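Local coordinates for protein Apc35852 (Geobacillus stearothermophilus, PDB 1U9C) that is of unknown function but belongs to the DJ-1/PfpI family, whose relatives include chaperones and cysteine-dependent enzymes, at residues Asp104-Glu109 with Gly131-Val136; Pro145-Lys150 with Ser175-Arg180; Lys150-Phe155 with Arg180-Val185; Trp190-Val195 with Pro206-Ser211. All coordinates share one frame; numbering follows the deposited sequence.

Interaction 1. Residues Asp104-Glu109 with Gly131-Val136; sequences DFPDNE and GPSGLV
Phe-105, Pro-106 and Ser-133 give up the most surface where the turn 104-109 leans on 131-136. Phe-105 swings its side chain toward the helically wound backbone opposite, its CG beside its own backbone N and anti to the carbonyl carbon (chi1 -79°). Its CB rests 3.6 Å from Ser-133 OG and 3.8 Å from Gly-134 CA. Farther out, the ring turns an edge to Gly-131, with CD2 3.9 Å from Gly-131 O and the oxygen in the ring plane. A side chain at Gly-134 would be tight here, since a CB would come to about 3.5 Å from Phe-105 CD2. Ser-133 OG meets Phe-105 through van der Waals contact, its main polar partner being His-130 O. Segment 131-136 follows directly on His-130 and on Cys-129, which is modified to 3-sulfinoalanine; a cysteine in this place, just after a central strand, is consistent with the nucleophile elbow of the DJ-1/PfpI family. Pro-106 sits beside Gly-134, and its CA makes a CA-H...O contact of 3.4 Å with Ser-133 O. A type I turn from Phe-105 to Asn-108 brings two carbonyls round to the same residue, Gly-134: one water lies between Phe-105 O and Gly-134 O, another between Pro-106 O and Gly-134 O. Pro-106 O also accepts from the side chains of Gln-112 and Asn-137.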
loop_
_atom_site.group_PDB
_atom_site.type_symbol
_atom_site.label_atom_id
_atom_site.label_comp_id
_atom_site.label_asym_id
_atom_site.label_seq_id
_atom_site.Cartn_x
_atom_site.Cartn_y
_atom_site.Cartn_z
ATOM N N ASP A 104 10.194 -1.904 6.168
ATOM C CA ASP A 104 10.825 -2.414 4.940
ATOM C C ASP A 104 10.373 -1.689 3.655
ATOM O O ASP A 104 10.951 -2.006 2.615
ATOM C CB ASP A 104 10.721 -3.955 4.757
ATOM C CG ASP A 104 9.325 -4.510 4.596
ATOM O OD1 ASP A 104 8.336 -3.768 4.720
ATOM O OD2 ASP A 104 9.232 -5.739 4.249
ATOM N N PHE A 105 9.428 -0.756 3.695
ATOM C CA PHE A 105 9.103 0.026 2.497
ATOM C C PHE A 105 9.866 1.351 2.327
ATOM O O PHE A 105 10.307 1.604 1.222
ATOM C CB PHE A 105 7.589 0.377 2.426
ATOM C CG PHE A 105 6.676 -0.718 1.950
ATOM C CD1 PHE A 105 7.070 -2.025 1.758
ATOM C CD2 PHE A 105 5.360 -0.387 1.597
ATOM C CE1 PHE A 105 6.211 -2.981 1.252
ATOM C CE2 PHE A 105 4.509 -1.336 1.122
ATOM C CZ PHE A 105 4.905 -2.612 0.938
ATOM N N PRO A 106 9.963 2.231 3.330
ATOM C CA PRO A 106 10.409 3.583 3.030
ATOM C C PRO A 106 11.786 3.704 2.453
ATOM O O PRO A 106 12.052 4.673 1.706
ATOM C CB PRO A 106 10.250 4.312 4.351
ATOM C CG PRO A 106 10.296 3.290 5.377
ATOM C CD PRO A 106 9.641 2.071 4.768
ATOM N N ASP A 107 12.721 2.841 2.871
ATOM C CA ASP A 107 14.105 2.935 2.459
ATOM C C ASP A 107 14.498 1.854 1.461
ATOM O O ASP A 107 15.660 1.687 1.149
ATOM C CB ASP A 107 14.991 2.866 3.692
ATOM C CG ASP A 107 14.761 4.034 4.610
ATOM O OD1 ASP A 107 14.671 5.189 4.141
ATOM O OD2 ASP A 107 14.724 3.870 5.843
ATOM N N ASN A 108 13.521 1.152 0.900
ATOM C CA ASN A 108 13.842 0.100 -0.069
ATOM C C ASN A 108 14.097 0.713 -1.436
ATOM O O ASN A 108 13.200 1.319 -2.019
ATOM C CB ASN A 108 12.727 -0.910 -0.143
ATOM C CG ASN A 108 13.061 -2.030 -1.043
ATOM O OD1 ASN A 108 12.977 -1.855 -2.244
ATOM N ND2 ASN A 108 13.615 -3.127 -0.516
ATOM N N GLU A 109 15.324 0.589 -1.909
ATOM C CA GLU A 109 15.656 1.232 -3.167
ATOM C C GLU A 109 14.914 0.692 -4.376
ATOM O O GLU A 109 14.654 1.454 -5.310
ATOM C CB GLU A 109 17.161 1.177 -3.433
ATOM C CG GLU A 109 17.735 -0.233 -3.619
ATOM C CD GLU A 109 17.728 -0.709 -5.066
ATOM O OE1 GLU A 109 17.750 0.151 -5.982
ATOM O OE2 GLU A 109 17.678 -1.947 -5.285
ATOM N N GLY A 131 0.619 1.520 4.043
ATOM C CA GLY A 131 1.187 1.411 2.707
ATOM C C GLY A 131 1.817 2.658 2.115
ATOM O O GLY A 131 2.821 2.528 1.417
ATOM N N PRO A 132 1.269 3.867 2.383
ATOM C CA PRO A 132 1.909 5.106 1.922
ATOM C C PRO A 132 3.329 5.306 2.422
ATOM O O PRO A 132 3.991 6.199 1.952
ATOM C CB PRO A 132 0.979 6.218 2.417
ATOM C CG PRO A 132 -0.397 5.518 2.367
ATOM C CD PRO A 132 -0.081 4.127 2.910
ATOM N N SER A 133 3.772 4.517 3.411
ATOM C CA SER A 133 5.200 4.512 3.803
ATOM C C SER A 133 6.146 4.327 2.613
ATOM O O SER A 133 7.254 4.849 2.595
ATOM C CB SER A 133 5.475 3.470 4.902
ATOM O OG SER A 133 5.212 2.186 4.463
ATOM N N GLY A 134 5.695 3.582 1.597
ATOM C CA GLY A 134 6.508 3.353 0.398
ATOM C C GLY A 134 6.747 4.657 -0.349
ATOM O O GLY A 134 7.709 4.766 -1.079
ATOM N N LEU A 135 5.879 5.645 -0.130
ATOM C CA LEU A 135 5.985 6.934 -0.841
ATOM C C LEU A 135 6.875 7.961 -0.142
ATOM O O LEU A 135 7.194 9.010 -0.740
ATOM C CB LEU A 135 4.604 7.543 -0.980
ATOM C CG LEU A 135 3.697 6.848 -1.976
ATOM C CD1 LEU A 135 2.227 7.160 -1.694
ATOM C CD2 LEU A 135 4.110 7.318 -3.406
ATOM N N VAL A 136 7.264 7.724 1.113
ATOM C CA VAL A 136 7.835 8.821 1.916
ATOM C C VAL A 136 9.125 9.379 1.302
ATOM O O VAL A 136 9.355 10.604 1.345
ATOM C CB VAL A 136 8.004 8.368 3.400
ATOM C CG1 VAL A 136 9.006 9.208 4.151
ATOM C CG2 VAL A 136 6.618 8.413 4.055
HETATM O O HOH W 1 9.832 3.002 -1.311
HETATM O O HOH W 2 10.139 5.756 0.082
#

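Interaction 2. Residues Pro145-Lys150 with Ser175-Arg180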
loop_
_atom_site.group_PDB
_atom_site.type_symbol
_atom_site.label_atom_id
_atom_site.label_comp_id
_atom_site.label_asym_id
_atom_site.label_seq_id
_atom_site.Cartn_x
_atom_site.Cartn_y
_atom_site.Cartn_z
ATOM N N PRO A 145 9.436 15.119 -4.495
ATOM C CA PRO A 145 8.654 14.042 -3.884
ATOM C C PRO A 145 7.371 13.774 -4.651
ATOM O O PRO A 145 6.659 14.719 -5.052
ATOM C CB PRO A 145 8.318 14.584 -2.498
ATOM C CG PRO A 145 9.427 15.428 -2.183
ATOM C CD PRO A 145 9.691 16.186 -3.513
ATOM N N ILE A 146 7.079 12.496 -4.880
ATOM C CA ILE A 146 5.842 12.124 -5.558
ATOM C C ILE A 146 4.595 12.722 -4.880
ATOM O O ILE A 146 3.666 13.131 -5.582
ATOM C CB ILE A 146 5.718 10.586 -5.702
ATOM C CG1 ILE A 146 6.800 10.048 -6.664
ATOM C CG2 ILE A 146 4.322 10.231 -6.158
ATOM C CD1 ILE A 146 7.049 8.586 -6.594
ATOM N N VAL A 147 4.577 12.789 -3.544
ATOM C CA VAL A 147 3.415 13.344 -2.820
ATOM C C VAL A 147 3.345 14.868 -2.695
ATOM O O VAL A 147 2.393 15.395 -2.118
ATOM C CB VAL A 147 3.272 12.749 -1.407
ATOM C CG1 VAL A 147 3.193 11.254 -1.502
ATOM C CG2 VAL A 147 4.431 13.141 -0.490
ATOM N N LYS A 148 4.369 15.570 -3.160
ATOM C CA LYS A 148 4.379 17.018 -3.041
ATOM C C LYS A 148 3.213 17.675 -3.760
ATOM O O LYS A 148 3.029 17.482 -4.957
ATOM C CB LYS A 148 5.721 17.598 -3.534
ATOM C CG LYS A 148 5.770 19.114 -3.612
ATOM C CD LYS A 148 7.186 19.643 -3.788
ATOM C CE LYS A 148 7.207 21.182 -3.915
ATOM N NZ LYS A 148 8.552 21.800 -3.676
ATOM N N GLY A 149 2.424 18.455 -3.013
ATOM C CA GLY A 149 1.263 19.163 -3.571
ATOM C C GLY A 149 0.054 18.295 -3.852
ATOM O O GLY A 149 -0.935 18.754 -4.420
ATOM N N LYS A 150 0.131 17.045 -3.427
ATOM C CA LYS A 150 -0.946 16.088 -3.681
ATOM C C LYS A 150 -1.805 15.862 -2.440
ATOM O O LYS A 150 -1.280 15.874 -1.320
ATOM C CB LYS A 150 -0.365 14.739 -4.101
ATOM C CG LYS A 150 0.456 14.737 -5.385
ATOM C CD LYS A 150 -0.372 15.113 -6.594
ATOM C CE LYS A 150 -1.263 13.959 -7.038
ATOM N NZ LYS A 150 -0.518 13.024 -7.921
ATOM N N SER A 175 2.626 12.626 9.631
ATOM C CA SER A 175 3.521 13.746 9.864
ATOM C C SER A 175 4.560 13.856 8.774
ATOM O O SER A 175 4.879 14.943 8.287
ATOM C CB SER A 175 4.242 13.535 11.197
ATOM O OG SER A 175 3.324 13.770 12.248
ATOM N N THR A 176 5.096 12.699 8.402
ATOM C CA THR A 176 6.164 12.672 7.430
ATOM C C THR A 176 5.657 13.000 6.021
ATOM O O THR A 176 6.309 13.710 5.241
ATOM C CB THR A 176 6.978 11.356 7.581
ATOM O OG1 THR A 176 7.523 11.317 8.910
ATOM C CG2 THR A 176 8.231 11.358 6.728
ATOM N N LEU A 177 4.482 12.465 5.670
ATOM C CA LEU A 177 3.887 12.812 4.390
ATOM C C LEU A 177 3.621 14.307 4.267
ATOM O O LEU A 177 3.886 14.917 3.234
ATOM C CB LEU A 177 2.569 12.067 4.184
ATOM C CG LEU A 177 2.673 10.583 3.935
ATOM C CD1 LEU A 177 1.313 9.953 4.127
ATOM C CD2 LEU A 177 3.287 10.288 2.582
ATOM N N ARG A 178 3.108 14.916 5.325
ATOM C CA ARG A 178 2.951 16.374 5.316
ATOM C C ARG A 178 4.288 17.126 5.208
ATOM O O ARG A 178 4.423 18.067 4.441
ATOM C CB ARG A 178 2.154 16.843 6.522
ATOM C CG ARG A 178 2.011 18.322 6.579
ATOM C CD ARG A 178 1.299 18.836 7.817
ATOM N NE ARG A 178 0.036 18.127 8.025
ATOM C CZ ARG A 178 -0.156 17.138 8.885
ATOM N NH1 ARG A 178 -1.350 16.593 8.971
ATOM N NH2 ARG A 178 0.831 16.691 9.671
ATOM N N LEU A 179 5.282 16.664 5.942
ATOM C CA LEU A 179 6.613 17.226 5.882
ATOM C C LEU A 179 7.206 17.142 4.482
ATOM O O LEU A 179 7.931 18.056 4.075
ATOM C CB LEU A 179 7.511 16.492 6.896
ATOM C CG LEU A 179 8.888 17.005 7.234
ATOM C CD1 LEU A 179 8.771 18.423 7.710
ATOM C CD2 LEU A 179 9.524 16.122 8.322
ATOM N N ARG A 180 6.896 16.057 3.760
ATOM C CA ARG A 180 7.349 15.872 2.375
ATOM C C ARG A 180 6.537 16.730 1.360
ATOM O O ARG A 180 6.819 16.745 0.157
ATOM C CB ARG A 180 7.312 14.369 1.986
ATOM C CG ARG A 180 8.256 13.463 2.823
ATOM C CD ARG A 180 9.733 13.504 2.394
ATOM N NE ARG A 180 10.544 12.522 3.127
ATOM C CZ ARG A 180 11.099 12.693 4.313
ATOM N NH1 ARG A 180 11.030 13.857 4.959
ATOM N NH2 ARG A 180 11.778 11.686 4.862
#
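Val-147 lays its two methyl groups over the end of helix 173-179 and the residue after it. CG1, beside the backbone N and anti to the carbonyl carbon (chi1 -56°), meets Leu-177 CD2 at 4.2 Å, and the two side chains cross at about a right angle. CG2 meets Arg-180 CB at 4.0 Å. The remaining touches gather on one carbonyl: Arg-180 O has Pro-145 CB at 3.7 Å and Lys-148 CB at 3.9 Å, so apolar carbons pack round this end of the segment. Beyond CB the extended chain of Lys-148 leads away from the helix. Two overlapping turns shape 145-150, a type I turn from Pro-145 to Lys-148 and a type II turn from Val-147 to Lys-150, the latter with Gly-149 at positive phi in its third position. Arg-180 bends at chi2 (-79°), and its guanidinium has Thr-176 CG2 3.9 Å above its plane, over the centre. Its NH2 bonds to Asn-137 OD1, while NE makes a weak bond to Val-136 O. The contact thus brings a double turn against a helix end, just before both segments run into the parallel strands 151-152 and 183-184. Ile-146, whose end leads away from 175-180, packs on Leu-115 and Ala-119 of helix 109-120, so the turns touch both helices.

Interaction 3. Residues Lys150-Phe155 with Arg180-Val185; sequences KTVTSF and RGANFV
Thr-153 OG1 donates to Val-185 O over 2.7 Å, in the plane of that carbonyl; chi1 of -166° sets the hydroxyl anti to the backbone N. Three backbone bonds precede it: Asn-183 N to Lys-150 O (2.9 Å), Val-152 N to Asn-183 O (3.1 Å) and Val-185 N to Val-152 O (2.9 Å). They pair Thr-151 with Asn-183 and Val-152 with Phe-184 in parallel register. On the face of Thr-151 and Asn-183, a water joins Thr-151 OG1 to Asn-183 ND2, and Thr-151 CG2 packs on Val-185 CG1. On the face of Val-152 and Phe-184 the packing is mainly apolar. There Val-152 CG2 lies 3.7 Å from Ala-182 CB and 4.1 Å from Phe-184 CD1, its side chain crossing that of Phe-184 at about a right angle. The phenyl ring has Val-152 O over one face and Ser-154 OG near its plane at the edge, 3.3 Å from CE1; that hydroxyl donates to Phe-155 O. An alanine in place of Phe-184 would probably open a gap beside Val-152 CG2 and Ser-154 where the ring now lies. Arg-178 and Glu-174 of helix 173-179 also touch this side chain. Gly-181, at positive phi, closes that helix in a Schellman motif. The parallel strands, with helices 157-163 and 173-179 connecting them, form a beta-alpha-beta crossover, a small sheet packed beside strands 194-197 and 200-203 of the larger mixed sheet.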
loop_
_atom_site.group_PDB
_atom_site.type_symbol
_atom_site.label_atom_id
_atom_site.label_comp_id
_atom_site.label_asym_id
_atom_site.label_seq_id
_atom_site.Cartn_x
_atom_site.Cartn_y
_atom_site.Cartn_z
ATOM N N LYS A 150 0.131 17.045 -3.427
ATOM C CA LYS A 150 -0.946 16.088 -3.681
ATOM C C LYS A 150 -1.805 15.862 -2.440
ATOM O O LYS A 150 -1.280 15.874 -1.320
ATOM C CB LYS A 150 -0.365 14.739 -4.101
ATOM C CG LYS A 150 0.456 14.737 -5.385
ATOM C CD LYS A 150 -0.372 15.113 -6.594
ATOM C CE LYS A 150 -1.263 13.959 -7.038
ATOM N NZ LYS A 150 -0.518 13.024 -7.921
ATOM N N THR A 151 -3.097 15.625 -2.645
ATOM C CA THR A 151 -4.041 15.315 -1.588
ATOM C C THR A 151 -3.889 13.821 -1.273
ATOM O O THR A 151 -4.092 12.986 -2.146
ATOM C CB THR A 151 -5.479 15.598 -2.019
ATOM O OG1 THR A 151 -5.634 17.010 -2.253
ATOM C CG2 THR A 151 -6.466 15.282 -0.881
ATOM N N VAL A 152 -3.577 13.494 -0.030
ATOM C CA VAL A 152 -3.381 12.113 0.384
ATOM C C VAL A 152 -3.921 11.869 1.759
ATOM O O VAL A 152 -4.081 12.819 2.568
ATOM C CB VAL A 152 -1.935 11.701 0.390
ATOM C CG1 VAL A 152 -1.258 11.990 -0.897
ATOM C CG2 VAL A 152 -1.166 12.307 1.568
ATOM N N THR A 153 -4.135 10.591 2.038
ATOM C CA THR A 153 -4.412 10.117 3.375
ATOM C C THR A 153 -3.532 8.945 3.720
ATOM O O THR A 153 -2.839 8.397 2.863
ATOM C CB THR A 153 -5.904 9.814 3.532
ATOM O OG1 THR A 153 -6.256 9.656 4.909
ATOM C CG2 THR A 153 -6.347 8.537 2.851
ATOM N N SER A 154 -3.569 8.559 4.991
ATOM C CA SER A 154 -2.845 7.395 5.497
ATOM C C SER A 154 -3.358 7.120 6.874
ATOM O O SER A 154 -4.110 7.904 7.427
ATOM C CB SER A 154 -1.334 7.586 5.571
ATOM O OG SER A 154 -0.926 8.507 6.605
ATOM N N PHE A 155 -2.802 6.087 7.507
ATOM C CA PHE A 155 -3.007 5.862 8.922
ATOM C C PHE A 155 -2.589 7.136 9.631
ATOM O O PHE A 155 -1.536 7.686 9.381
ATOM C CB PHE A 155 -2.119 4.744 9.390
ATOM C CG PHE A 155 -2.588 4.056 10.621
ATOM C CD1 PHE A 155 -3.669 3.228 10.586
ATOM C CD2 PHE A 155 -1.868 4.160 11.788
ATOM C CE1 PHE A 155 -4.041 2.537 11.705
ATOM C CE2 PHE A 155 -2.244 3.461 12.908
ATOM C CZ PHE A 155 -3.310 2.649 12.857
ATOM N N ARG A 180 6.896 16.057 3.760
ATOM C CA ARG A 180 7.349 15.872 2.375
ATOM C C ARG A 180 6.537 16.730 1.360
ATOM O O ARG A 180 6.819 16.745 0.157
ATOM C CB ARG A 180 7.312 14.369 1.986
ATOM C CG ARG A 180 8.256 13.463 2.823
ATOM C CD ARG A 180 9.733 13.504 2.394
ATOM N NE ARG A 180 10.544 12.522 3.127
ATOM C CZ ARG A 180 11.099 12.693 4.313
ATOM N NH1 ARG A 180 11.030 13.857 4.959
ATOM N NH2 ARG A 180 11.778 11.686 4.862
ATOM N N GLY A 181 5.512 17.438 1.828
ATOM C CA GLY A 181 4.780 18.388 0.980
ATOM C C GLY A 181 3.371 17.978 0.607
ATOM O O GLY A 181 2.740 18.640 -0.195
ATOM N N ALA A 182 2.886 16.865 1.156
ATOM C CA ALA A 182 1.514 16.434 0.894
ATOM C C ALA A 182 0.492 17.289 1.635
ATOM O O ALA A 182 0.768 17.828 2.721
ATOM C CB ALA A 182 1.346 14.974 1.277
ATOM N N ASN A 183 -0.668 17.441 1.003
ATOM C CA ASN A 183 -1.846 18.040 1.629
ATOM C C ASN A 183 -2.656 16.905 2.195
ATOM O O ASN A 183 -3.343 16.191 1.454
ATOM C CB ASN A 183 -2.659 18.835 0.610
ATOM C CG ASN A 183 -1.902 20.014 0.109
ATOM O OD1 ASN A 183 -1.279 20.731 0.888
ATOM N ND2 ASN A 183 -1.918 20.221 -1.204
ATOM N N PHE A 184 -2.542 16.720 3.497
ATOM C CA PHE A 184 -3.076 15.560 4.164
ATOM C C PHE A 184 -4.527 15.799 4.516
ATOM O O PHE A 184 -4.917 16.903 4.921
ATOM C CB PHE A 184 -2.267 15.251 5.427
ATOM C CG PHE A 184 -2.556 13.903 6.010
ATOM C CD1 PHE A 184 -1.866 12.775 5.587
ATOM C CD2 PHE A 184 -3.582 13.744 6.916
ATOM C CE1 PHE A 184 -2.162 11.521 6.121
ATOM C CE2 PHE A 184 -3.889 12.507 7.422
ATOM C CZ PHE A 184 -3.176 11.392 7.027
ATOM N N VAL A 185 -5.315 14.745 4.377
ATOM C CA VAL A 185 -6.717 14.781 4.701
ATOM C C VAL A 185 -7.102 13.412 5.258
ATOM O O VAL A 185 -6.418 12.389 5.024
ATOM C CB VAL A 185 -7.533 15.186 3.457
ATOM C CG1 VAL A 185 -7.555 14.069 2.439
ATOM C CG2 VAL A 185 -8.926 15.685 3.842
HETATM O O HOH W 3 -3.959 19.057 -2.893
#

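Interaction 4. Residues Trp190-Val195 with Pro206-Ser211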
loop_
_atom_site.group_PDB
_atom_site.type_symbol
_atom_site.label_atom_id
_atom_site.label_comp_id
_atom_site.label_asym_id
_atom_site.label_seq_id
_atom_site.Cartn_x
_atom_site.Cartn_y
_atom_site.Cartn_z
ATOM N N TRP A 190 -10.703 5.036 12.159
ATOM C CA TRP A 190 -11.331 3.738 11.881
ATOM C C TRP A 190 -12.577 3.761 11.015
ATOM O O TRP A 190 -13.351 2.816 11.068
ATOM C CB TRP A 190 -11.649 2.988 13.195
ATOM C CG TRP A 190 -10.600 3.072 14.207
ATOM C CD1 TRP A 190 -10.694 3.614 15.464
ATOM C CD2 TRP A 190 -9.262 2.597 14.070
ATOM N NE1 TRP A 190 -9.483 3.503 16.106
ATOM C CE2 TRP A 190 -8.592 2.878 15.275
ATOM C CE3 TRP A 190 -8.557 1.955 13.042
ATOM C CZ2 TRP A 190 -7.251 2.549 15.476
ATOM C CZ3 TRP A 190 -7.245 1.630 13.250
ATOM C CH2 TRP A 190 -6.602 1.920 14.466
ATOM N N THR A 191 -12.787 4.827 10.242
ATOM C CA THR A 191 -13.844 4.857 9.251
ATOM C C THR A 191 -13.291 4.768 7.833
ATOM O O THR A 191 -12.128 5.103 7.595
ATOM C CB THR A 191 -14.670 6.170 9.353
ATOM O OG1 THR A 191 -13.840 7.312 9.067
ATOM C CG2 THR A 191 -15.155 6.410 10.767
ATOM N N ASP A 192 -14.137 4.342 6.903
ATOM C CA ASP A 192 -13.772 4.223 5.511
ATOM C C ASP A 192 -13.575 5.618 4.975
ATOM O O ASP A 192 -14.516 6.403 4.867
ATOM C CB ASP A 192 -14.851 3.450 4.731
ATOM C CG ASP A 192 -14.626 3.459 3.235
ATOM O OD1 ASP A 192 -13.512 3.814 2.790
ATOM O OD2 ASP A 192 -15.535 3.174 2.424
ATOM N N PHE A 193 -12.348 5.916 4.636
ATOM C CA PHE A 193 -11.974 7.144 4.010
ATOM C C PHE A 193 -10.873 6.890 2.989
ATOM O O PHE A 193 -9.780 6.403 3.328
ATOM C CB PHE A 193 -11.475 8.174 5.032
ATOM C CG PHE A 193 -11.169 9.491 4.396
ATOM C CD1 PHE A 193 -12.208 10.331 3.974
ATOM C CD2 PHE A 193 -9.876 9.868 4.151
ATOM C CE1 PHE A 193 -11.919 11.519 3.349
ATOM C CE2 PHE A 193 -9.593 11.079 3.536
ATOM C CZ PHE A 193 -10.618 11.900 3.126
ATOM N N SER A 194 -11.135 7.226 1.735
ATOM C CA SER A 194 -10.093 7.197 0.734
ATOM C C SER A 194 -10.186 8.373 -0.206
ATOM O O SER A 194 -11.231 9.050 -0.311
ATOM C CB SER A 194 -10.117 5.911 -0.089
ATOM O OG SER A 194 -11.389 5.774 -0.707
ATOM N N VAL A 195 -9.075 8.659 -0.870
ATOM C CA VAL A 195 -8.991 9.850 -1.699
ATOM C C VAL A 195 -8.309 9.585 -2.993
ATOM O O VAL A 195 -7.413 8.786 -3.065
ATOM C CB VAL A 195 -8.327 10.988 -0.984
ATOM C CG1 VAL A 195 -6.894 10.711 -0.699
ATOM C CG2 VAL A 195 -8.515 12.272 -1.782
ATOM N N PRO A 206 -7.862 -0.093 7.572
ATOM C CA PRO A 206 -8.349 -1.348 6.998
ATOM C C PRO A 206 -9.725 -1.225 6.428
ATOM O O PRO A 206 -10.042 -1.813 5.422
ATOM C CB PRO A 206 -8.293 -2.335 8.188
ATOM C CG PRO A 206 -7.271 -1.814 9.036
ATOM C CD PRO A 206 -7.338 -0.295 8.930
ATOM N N GLN A 207 -10.535 -0.405 7.070
ATOM C CA GLN A 207 -11.894 -0.153 6.650
ATOM C C GLN A 207 -12.013 0.602 5.315
ATOM O O GLN A 207 -13.118 0.695 4.732
ATOM C CB GLN A 207 -12.642 0.657 7.740
ATOM C CG GLN A 207 -12.769 -0.023 9.124
ATOM C CD GLN A 207 -11.501 -0.061 9.982
ATOM O OE1 GLN A 207 -10.536 0.659 9.760
ATOM N NE2 GLN A 207 -11.542 -0.881 11.046
ATOM N N SER A 208 -10.891 1.137 4.835
ATOM C CA SER A 208 -10.826 1.838 3.543
ATOM C C SER A 208 -10.349 0.958 2.382
ATOM O O SER A 208 -10.164 1.494 1.274
ATOM C CB SER A 208 -9.850 2.991 3.699
ATOM O OG SER A 208 -10.194 3.799 4.815
ATOM N N SER A 209 -10.095 -0.328 2.619
ATOM C CA SER A 209 -9.478 -1.200 1.599
ATOM C C SER A 209 -10.324 -1.295 0.353
ATOM O O SER A 209 -9.835 -1.115 -0.770
ATOM C CB SER A 209 -9.229 -2.583 2.163
ATOM O OG SER A 209 -8.332 -2.546 3.272
ATOM N N ARG A 210 -11.613 -1.546 0.509
ATOM C CA ARG A 210 -12.478 -1.680 -0.604
ATOM C C ARG A 210 -12.626 -0.411 -1.451
ATOM O O ARG A 210 -12.487 -0.436 -2.676
ATOM C CB ARG A 210 -13.849 -2.198 -0.209
ATOM C CG ARG A 210 -14.691 -2.538 -1.382
ATOM C CD ARG A 210 -16.022 -3.242 -1.003
ATOM N NE ARG A 210 -15.692 -4.465 -0.273
ATOM C CZ ARG A 210 -15.469 -5.668 -0.810
ATOM N NH1 ARG A 210 -15.629 -5.889 -2.124
ATOM N NH2 ARG A 210 -15.154 -6.674 -0.004
ATOM N N SER A 211 -12.813 0.729 -0.793
ATOM C CA SER A 211 -13.033 1.976 -1.498
ATOM C C SER A 211 -11.791 2.403 -2.239
ATOM O O SER A 211 -11.864 2.936 -3.336
ATOM C CB SER A 211 -13.528 3.124 -0.592
ATOM O OG SER A 211 -12.599 3.523 0.387
#
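Ser-211 OG stands between two partners, giving its proton to Asp-192 OD1 over 2.6 Å and accepting one from Ser-194 OG over 2.8 Å. The carboxylate receives it on the syn lone pair of OD1; chi1 of 172° sets Asp-192 CG anti to the backbone N, and OD1 also lies 3.4 Å from Ser-208 CA. Ser-194 OG in turn bonds to Lys-215 NZ, one helical turn beyond Ser-211, so the polar chain runs from lysine through two hydroxyls to the aspartate. An alanine in place of Ser-211 would probably leave Asp-192 OD1 without this donor and the Ser-194 hydroxyl without its acceptor. A second hydroxyl serves the backbone: Phe-193 N donates to Ser-208 OG over 3.0 Å in a nearly straight bond, 169° at the hydrogen, and the same OG bonds to Asn-205 OD1. The amide nitrogen of the same asparagine, ND2, bonds to Thr-191 O. Within 206-211, Pro-206 O takes both Ser-209 N and Ser-209 OG from the same face of its plane. The rest is largely van der Waals contact of carbon with carbonyl oxygen: Gln-207 CG passes 3.5 Å from Trp-190 O, and Asp-192 CB lies 3.3 Å from Gln-207 O. The polar partners of Trp-190 lie outside the two segments, its backbone N bonding to Glu-159 and NE1 to Glu-162. With serines, a carboxylate and a nearby lysine joined at the surface, the contact is held largely by directional hydrogen bonds, and the lysine would probably help to balance the charge of Asp-192.

In the fold
Interaction 1 is the buried contact of the four, with aromatic, proline and glycine packing and waters, in the segment that follows the modified cysteine in sequence. Interactions 2 and 3 are partly buried and share Lys-150 and Arg-180: the same two parts of the chain meet first as turn against helix end, by carbon packing, then as paired strands, by backbone bonds. Interaction 1 touches interaction 2 where Leu-135 packs on Val-147 and Val-136 on Thr-176. Interaction 4 lies at the surface, its centre about 20 Å from that of interaction 1 and on the opposite side of the chain's centre; hydroxyl and carboxylate chemistry prevails there. It touches interaction 3, where Phe-193 packs against Thr-153 and Val-185.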